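PDB 5JIG: DNA-dependent metalloprotease WSS1 homolog 2 from Schizosaccharomyces pombe, which probably cleaves DNA-binding proteins as a zinc metalloendopeptidase that needs DNA to meet its substrates, and so takes part in repair of DNA-protein cross-links. Local coordinates for residues 5-10 and 41-46; 22-27 and 75-80. All blocks are in the same frame, centred on the assembly; numbering follows the deposited sequence.

Interaction 1: residues 5-10 and 41-46; sequences TFNELV and RWTVPL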
loop_
_atom_site.group_PDB
_atom_site.type_symbol
_atom_site.label_atom_id
_atom_site.label_comp_id
_atom_site.label_asym_id
_atom_site.label_seq_id
_atom_site.Cartn_x
_atom_site.Cartn_y
_atom_site.Cartn_z
ATOM N N THR A 5 -5.699 -6.667 -7.280
ATOM C CA THR A 5 -5.640 -5.219 -7.149
ATOM C C THR A 5 -6.388 -4.805 -5.877
ATOM O O THR A 5 -6.825 -5.628 -5.096
ATOM C CB THR A 5 -6.208 -4.580 -8.425
ATOM O OG1 THR A 5 -5.885 -3.177 -8.410
ATOM C CG2 THR A 5 -7.695 -4.802 -8.575
ATOM N N PHE A 6 -6.514 -3.478 -5.713
ATOM C CA PHE A 6 -7.303 -2.860 -4.645
ATOM C C PHE A 6 -8.672 -2.498 -5.265
ATOM O O PHE A 6 -8.717 -1.704 -6.185
ATOM C CB PHE A 6 -6.620 -1.611 -4.126
ATOM C CG PHE A 6 -5.239 -1.877 -3.584
ATOM C CD1 PHE A 6 -4.142 -1.664 -4.380
ATOM C CD2 PHE A 6 -5.052 -2.401 -2.332
ATOM C CE1 PHE A 6 -2.857 -1.935 -3.907
ATOM C CE2 PHE A 6 -3.776 -2.658 -1.846
ATOM C CZ PHE A 6 -2.682 -2.457 -2.653
ATOM N N ASN A 7 -9.745 -3.096 -4.778
ATOM C CA ASN A 7 -11.005 -2.949 -5.462
ATOM C C ASN A 7 -11.663 -1.583 -5.281
ATOM O O ASN A 7 -12.405 -1.167 -6.152
ATOM C CB ASN A 7 -11.991 -4.041 -5.041
ATOM C CG ASN A 7 -11.610 -5.406 -5.541
ATOM O OD1 ASN A 7 -10.888 -5.548 -6.516
ATOM N ND2 ASN A 7 -12.100 -6.431 -4.829
ATOM N N GLU A 8 -11.395 -0.919 -4.167
ATOM C CA GLU A 8 -11.956 0.378 -3.858
ATOM C C GLU A 8 -10.938 1.177 -3.084
ATOM O O GLU A 8 -10.181 0.641 -2.286
ATOM C CB GLU A 8 -13.235 0.229 -3.016
ATOM C CG GLU A 8 -13.924 1.540 -2.747
ATOM C CD GLU A 8 -15.246 1.432 -1.996
ATOM O OE1 GLU A 8 -15.835 2.463 -1.665
ATOM O OE2 GLU A 8 -15.685 0.302 -1.669
ATOM N N LEU A 9 -10.914 2.481 -3.381
ATOM C CA LEU A 9 -10.073 3.473 -2.728
ATOM C C LEU A 9 -10.964 4.393 -1.918
ATOM O O LEU A 9 -12.014 4.827 -2.389
ATOM C CB LEU A 9 -9.296 4.292 -3.753
ATOM C CG LEU A 9 -8.509 3.493 -4.772
ATOM C CD1 LEU A 9 -7.807 4.441 -5.679
ATOM C CD2 LEU A 9 -7.526 2.532 -4.121
ATOM N N VAL A 10 -10.499 4.778 -0.733
ATOM C CA VAL A 10 -11.209 5.729 0.137
ATOM C C VAL A 10 -10.237 6.731 0.709
ATOM O O VAL A 10 -9.170 6.344 1.169
ATOM C CB VAL A 10 -11.967 5.014 1.284
ATOM C CG1 VAL A 10 -12.455 5.988 2.371
ATOM C CG2 VAL A 10 -13.199 4.280 0.751
ATOM N N ARG A 41 -0.797 -13.302 -5.796
ATOM C CA ARG A 41 -2.259 -13.531 -5.929
ATOM C C ARG A 41 -3.045 -12.871 -4.801
ATOM O O ARG A 41 -3.820 -13.502 -4.122
ATOM C CB ARG A 41 -2.548 -15.002 -6.110
ATOM C CG ARG A 41 -1.997 -15.555 -7.368
ATOM C CD ARG A 41 -2.198 -17.032 -7.602
ATOM N NE ARG A 41 -3.555 -17.459 -7.449
ATOM C CZ ARG A 41 -4.058 -18.174 -6.436
ATOM N NH1 ARG A 41 -5.345 -18.511 -6.480
ATOM N NH2 ARG A 41 -3.322 -18.535 -5.373
ATOM N N TRP A 42 -2.856 -11.565 -4.641
ATOM C CA TRP A 42 -3.553 -10.778 -3.620
ATOM C C TRP A 42 -4.566 -9.869 -4.228
ATOM O O TRP A 42 -4.267 -9.047 -5.105
ATOM C CB TRP A 42 -2.539 -9.943 -2.852
ATOM C CG TRP A 42 -1.661 -10.716 -1.959
ATOM C CD1 TRP A 42 -1.963 -11.866 -1.323
ATOM C CD2 TRP A 42 -0.329 -10.411 -1.608
ATOM N NE1 TRP A 42 -0.884 -12.294 -0.558
ATOM C CE2 TRP A 42 0.120 -11.396 -0.723
ATOM C CE3 TRP A 42 0.563 -9.382 -1.979
ATOM C CZ2 TRP A 42 1.436 -11.398 -0.198
ATOM C CZ3 TRP A 42 1.847 -9.410 -1.467
ATOM C CH2 TRP A 42 2.227 -10.355 -0.553
ATOM N N THR A 43 -5.827 -10.010 -3.733
ATOM C CA THR A 43 -6.897 -9.070 -3.961
ATOM C C THR A 43 -7.240 -8.422 -2.651
ATOM O O THR A 43 -7.476 -9.117 -1.648
ATOM C CB THR A 43 -8.137 -9.752 -4.522
ATOM O OG1 THR A 43 -7.839 -10.431 -5.758
ATOM C CG2 THR A 43 -9.269 -8.782 -4.644
ATOM N N VAL A 44 -7.180 -7.109 -2.588
ATOM C CA VAL A 44 -7.465 -6.352 -1.352
ATOM C C VAL A 44 -8.718 -5.528 -1.621
ATOM O O VAL A 44 -8.732 -4.626 -2.466
ATOM C CB VAL A 44 -6.259 -5.471 -0.973
ATOM C CG1 VAL A 44 -6.606 -4.559 0.186
ATOM C CG2 VAL A 44 -5.070 -6.354 -0.644
ATOM N N PRO A 45 -9.809 -5.817 -0.904
ATOM C CA PRO A 45 -11.055 -5.105 -1.222
ATOM C C PRO A 45 -10.998 -3.589 -1.072
ATOM O O PRO A 45 -11.633 -2.870 -1.848
ATOM C CB PRO A 45 -12.072 -5.725 -0.240
ATOM C CG PRO A 45 -11.595 -7.143 -0.109
ATOM C CD PRO A 45 -10.072 -7.035 -0.097
ATOM N N LEU A 46 -10.266 -3.110 -0.072
ATOM C CA LEU A 46 -10.284 -1.699 0.237
ATOM C C LEU A 46 -8.901 -1.206 0.588
ATOM O O LEU A 46 -8.197 -1.828 1.426
ATOM C CB LEU A 46 -11.218 -1.452 1.438
ATOM C CG LEU A 46 -11.440 -0.008 1.903
ATOM C CD1 LEU A 46 -11.956 0.877 0.807
ATOM C CD2 LEU A 46 -12.357 0.011 3.120
#
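Val44 is gripped through both of its backbone polar groups by residues 5-10. Its N donates to Thr5 O at 2.9 Å in a nearly straight bond, with an N-H...O angle of 169°, and its O accepts the N-H of Asn7 at 3.0 Å. These two bonds straddle Phe6 and define a parallel bridge between Phe6 and Val44. The same Val44 O also takes a short CA-H...O contact from Phe6 CA, so two donors of consecutive residues converge on one carbonyl. Beyond this bridge both chains turn a corner, at Asn7 and at Pro45, yet they stay side by side.

Phe6 and Val44 are neighbours on one face of the sheet, their side chains pointing alike. Phe6 CG is anti to its own carbonyl carbon (chi1 -59°), which starts the ring off beside the backbone N; ring atom CD2 then lies 3.6 Å from Val44 CB, which approaches the ring obliquely. Past the corner the side chains of Glu8 and Leu46 lie on the side away from Phe6 and Val44. There Leu46 reaches across with CD1, which packs 3.6 Å from Val10 CG2 and more loosely against CB and CG of Glu8. Asn7 lays its amide near Thr43, ND2 standing 3.7 Å from Thr43 CG2, while Thr43 OG1 is hydrogen-bonded to Ile3 O.

The contact joins edge strand 6-10 to strand 44-50 in the mixed sheet of the WLM metalloprotease domain. Strand 44-50 is in turn bonded to strand 72-76 through the backbones of Leu46 and Ile73. Strands 6-10 and 44-50 are linked by helices 17-29 and 31-40 in a beta-alpha-beta crossover, and the helices cover the face bearing Phe6 and Val44: Phe6 packs on Ile33 and Met37, Val44 also rests on Met37, and Arg28 of helix 17-29 touches Thr5 and Phe6.

Interaction 2: residues 22-27 and 75-80; sequences RYLERL and LRLRTD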
loop_
_atom_site.group_PDB
_atom_site.type_symbol
_atom_site.label_atom_id
_atom_site.label_comp_id
_atom_site.label_asym_id
_atom_site.label_seq_id
_atom_site.Cartn_x
_atom_site.Cartn_y
_atom_site.Cartn_z
ATOM N N ARG A 22 -5.522 10.872 -5.783
ATOM C CA ARG A 22 -4.532 10.618 -6.798
ATOM C C ARG A 22 -3.343 9.823 -6.268
ATOM O O ARG A 22 -2.774 8.988 -6.984
ATOM C CB ARG A 22 -3.973 11.981 -7.383
ATOM C CG ARG A 22 -4.911 12.741 -8.239
ATOM C CD ARG A 22 -4.104 13.794 -9.054
ATOM N NE ARG A 22 -3.402 14.866 -8.311
ATOM C CZ ARG A 22 -2.079 15.136 -8.354
ATOM N NH1 ARG A 22 -1.629 16.196 -7.725
ATOM N NH2 ARG A 22 -1.216 14.345 -8.983
ATOM N N TYR A 23 -2.981 10.043 -5.008
ATOM C CA TYR A 23 -1.902 9.304 -4.375
ATOM C C TYR A 23 -2.279 7.810 -4.293
ATOM O O TYR A 23 -1.479 6.926 -4.666
ATOM C CB TYR A 23 -1.644 9.892 -2.989
ATOM C CG TYR A 23 -0.269 9.686 -2.386
ATOM C CD1 TYR A 23 0.313 10.690 -1.651
ATOM C CD2 TYR A 23 0.427 8.509 -2.503
ATOM C CE1 TYR A 23 1.554 10.534 -1.069
ATOM C CE2 TYR A 23 1.670 8.331 -1.926
ATOM C CZ TYR A 23 2.246 9.356 -1.225
ATOM O OH TYR A 23 3.498 9.146 -0.695
ATOM N N LEU A 24 -3.480 7.494 -3.802
ATOM C CA LEU A 24 -3.916 6.112 -3.762
ATOM C C LEU A 24 -3.997 5.493 -5.168
ATOM O O LEU A 24 -3.658 4.320 -5.330
ATOM C CB LEU A 24 -5.264 5.956 -3.049
ATOM C CG LEU A 24 -5.238 6.305 -1.532
ATOM C CD1 LEU A 24 -6.608 5.967 -0.955
ATOM C CD2 LEU A 24 -4.150 5.561 -0.783
ATOM N N GLU A 25 -4.477 6.254 -6.142
ATOM C CA GLU A 25 -4.555 5.730 -7.512
ATOM C C GLU A 25 -3.152 5.380 -8.015
ATOM O O GLU A 25 -2.963 4.363 -8.670
ATOM C CB GLU A 25 -5.209 6.724 -8.433
ATOM C CG GLU A 25 -6.680 6.938 -8.165
ATOM C CD GLU A 25 -7.244 8.159 -8.933
ATOM O OE1 GLU A 25 -8.467 8.249 -9.007
ATOM O OE2 GLU A 25 -6.498 8.988 -9.382
ATOM N N ARG A 26 -2.190 6.235 -7.704
ATOM C CA ARG A 26 -0.809 5.996 -8.117
ATOM C C ARG A 26 -0.288 4.702 -7.505
ATOM O O ARG A 26 0.371 3.898 -8.205
ATOM C CB ARG A 26 0.091 7.169 -7.755
ATOM C CG ARG A 26 1.549 6.974 -8.130
ATOM C CD ARG A 26 2.373 8.125 -7.709
ATOM N NE ARG A 26 3.733 7.971 -8.039
ATOM C CZ ARG A 26 4.695 8.878 -7.664
ATOM N NH1 ARG A 26 5.921 8.671 -7.877
ATOM N NH2 ARG A 26 4.383 9.907 -6.917
ATOM N N LEU A 27 -0.534 4.481 -6.234
ATOM C CA LEU A 27 -0.111 3.238 -5.566
ATOM C C LEU A 27 -0.780 2.016 -6.189
ATOM O O LEU A 27 -0.131 0.998 -6.428
ATOM C CB LEU A 27 -0.408 3.324 -4.080
ATOM C CG LEU A 27 0.470 4.308 -3.310
ATOM C CD1 LEU A 27 -0.174 4.705 -1.997
ATOM C CD2 LEU A 27 1.878 3.764 -3.044
ATOM N N LEU A 75 -3.147 3.470 4.776
ATOM C CA LEU A 75 -1.826 4.102 4.664
ATOM C C LEU A 75 -1.943 5.550 5.101
ATOM O O LEU A 75 -2.803 6.293 4.626
ATOM C CB LEU A 75 -1.348 4.123 3.208
ATOM C CG LEU A 75 -1.159 2.760 2.558
ATOM C CD1 LEU A 75 -0.912 2.976 1.091
ATOM C CD2 LEU A 75 -0.035 1.948 3.200
ATOM N N ARG A 76 -1.019 5.998 5.973
ATOM C CA ARG A 76 -0.955 7.403 6.314
ATOM C C ARG A 76 -0.286 8.129 5.143
ATOM O O ARG A 76 0.863 7.814 4.791
ATOM C CB ARG A 76 -0.218 7.634 7.626
ATOM C CG ARG A 76 -0.252 9.076 8.063
ATOM C CD ARG A 76 0.813 9.453 9.029
ATOM N NE ARG A 76 0.712 8.653 10.224
ATOM C CZ ARG A 76 0.426 9.066 11.436
ATOM N NH1 ARG A 76 0.275 8.139 12.352
ATOM N NH2 ARG A 76 0.401 10.384 11.732
ATOM N N LEU A 77 -1.025 8.996 4.466
ATOM C CA LEU A 77 -0.501 9.728 3.315
ATOM C C LEU A 77 0.038 11.086 3.727
ATOM O O LEU A 77 0.885 11.642 3.001
ATOM C CB LEU A 77 -1.593 9.912 2.290
ATOM C CG LEU A 77 -2.206 8.628 1.750
ATOM C CD1 LEU A 77 -3.311 9.010 0.744
ATOM C CD2 LEU A 77 -1.169 7.708 1.099
ATOM N N ARG A 78 -0.498 11.660 4.815
ATOM C CA ARG A 78 -0.309 13.053 5.142
ATOM C C ARG A 78 0.657 13.247 6.254
ATOM O O ARG A 78 0.827 12.384 7.136
ATOM C CB ARG A 78 -1.665 13.684 5.526
ATOM C CG ARG A 78 -2.634 13.788 4.367
ATOM C CD ARG A 78 -3.992 14.282 4.821
ATOM N NE ARG A 78 -4.964 14.332 3.770
ATOM C CZ ARG A 78 -5.283 15.423 3.041
ATOM N NH1 ARG A 78 -6.194 15.353 2.110
ATOM N NH2 ARG A 78 -4.649 16.577 3.301
ATOM N N THR A 79 1.343 14.379 6.230
ATOM C CA THR A 79 2.191 14.843 7.318
ATOM C C THR A 79 1.546 15.941 8.157
ATOM O O THR A 79 2.119 16.328 9.192
ATOM C CB THR A 79 3.535 15.400 6.785
ATOM O OG1 THR A 79 3.226 16.471 5.896
ATOM C CG2 THR A 79 4.321 14.364 6.023
ATOM N N ASP A 80 0.453 16.491 7.741
ATOM C CA ASP A 80 -0.348 17.513 8.451
ATOM C C ASP A 80 -1.764 17.437 7.943
ATOM O O ASP A 80 -2.087 16.531 7.164
ATOM C CB ASP A 80 0.313 18.929 8.291
ATOM C CG ASP A 80 0.391 19.375 6.873
ATOM O OD1 ASP A 80 1.491 19.889 6.498
ATOM O OD2 ASP A 80 -0.582 19.252 6.119
#
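Leu77 packs against Tyr23 and Leu24, mainly with CD2 on the first and CD1 on the second. The CD2 branch sits over the face of the Tyr23 ring, 4.0 Å from its centroid and only 11° off the ring normal, a CH-pi contact. The two side chains run antiparallel past one another, and Tyr23 CG is anti to its backbone N (chi1 -156°), on the side of its own carbonyl carbon. The phenol end is fixed independently, since Tyr23 OH is hydrogen-bonded to Arg86 O. The other branch of Leu77 turns to Leu24, whose side chain crosses it at about a right angle, with CD2 of Leu24 3.9 Å from Leu77 CD1.

This is helix-on-sheet packing in a zincin-type metalloprotease domain: helix 17-29 lies against the end of strand 72-76 and the loop that follows. Helix 88-100, which carries His97 and Glu98 of the HExxH motif and ends just before the second metal ligand, His101, borders the same cluster, with Val91 touching both Tyr23 and Leu27.

One helical turn beyond Tyr23, Leu27 meets Leu75 tip to tip, their CD1 methyls 3.6 Å apart. Leu27 CD1 also makes a longer approach, 4.4 Å, to Leu77 CD2, so the two leucines of residues 75-80 share this methyl. Leu75 in addition packs on Thr94 of helix 88-100 and lies close to Glu98, the predicted active-site residue.

In the fold
Interaction 1 is partly buried at the edge of the sheet, whereas interaction 2 is a buried contact of aliphatic and aromatic side chains. The first joins neighbouring strands 6-10 and 44-50 chiefly through backbone hydrogen bonds, with side-chain packing added on both faces; the second has a helix set against the end of strand 72-76 and the loop after it, and relies on side chains alone. The two share the sheet, because strand 44-50 lies next to strand 72-76, and strand 6-10 leads along the chain into helix 17-29. They also touch directly: Leu9 packs on Leu24 and Glu25. Interaction 2 comes nearer to helix 88-100, which bears the metal ligand His97 and the predicted active-site Glu98.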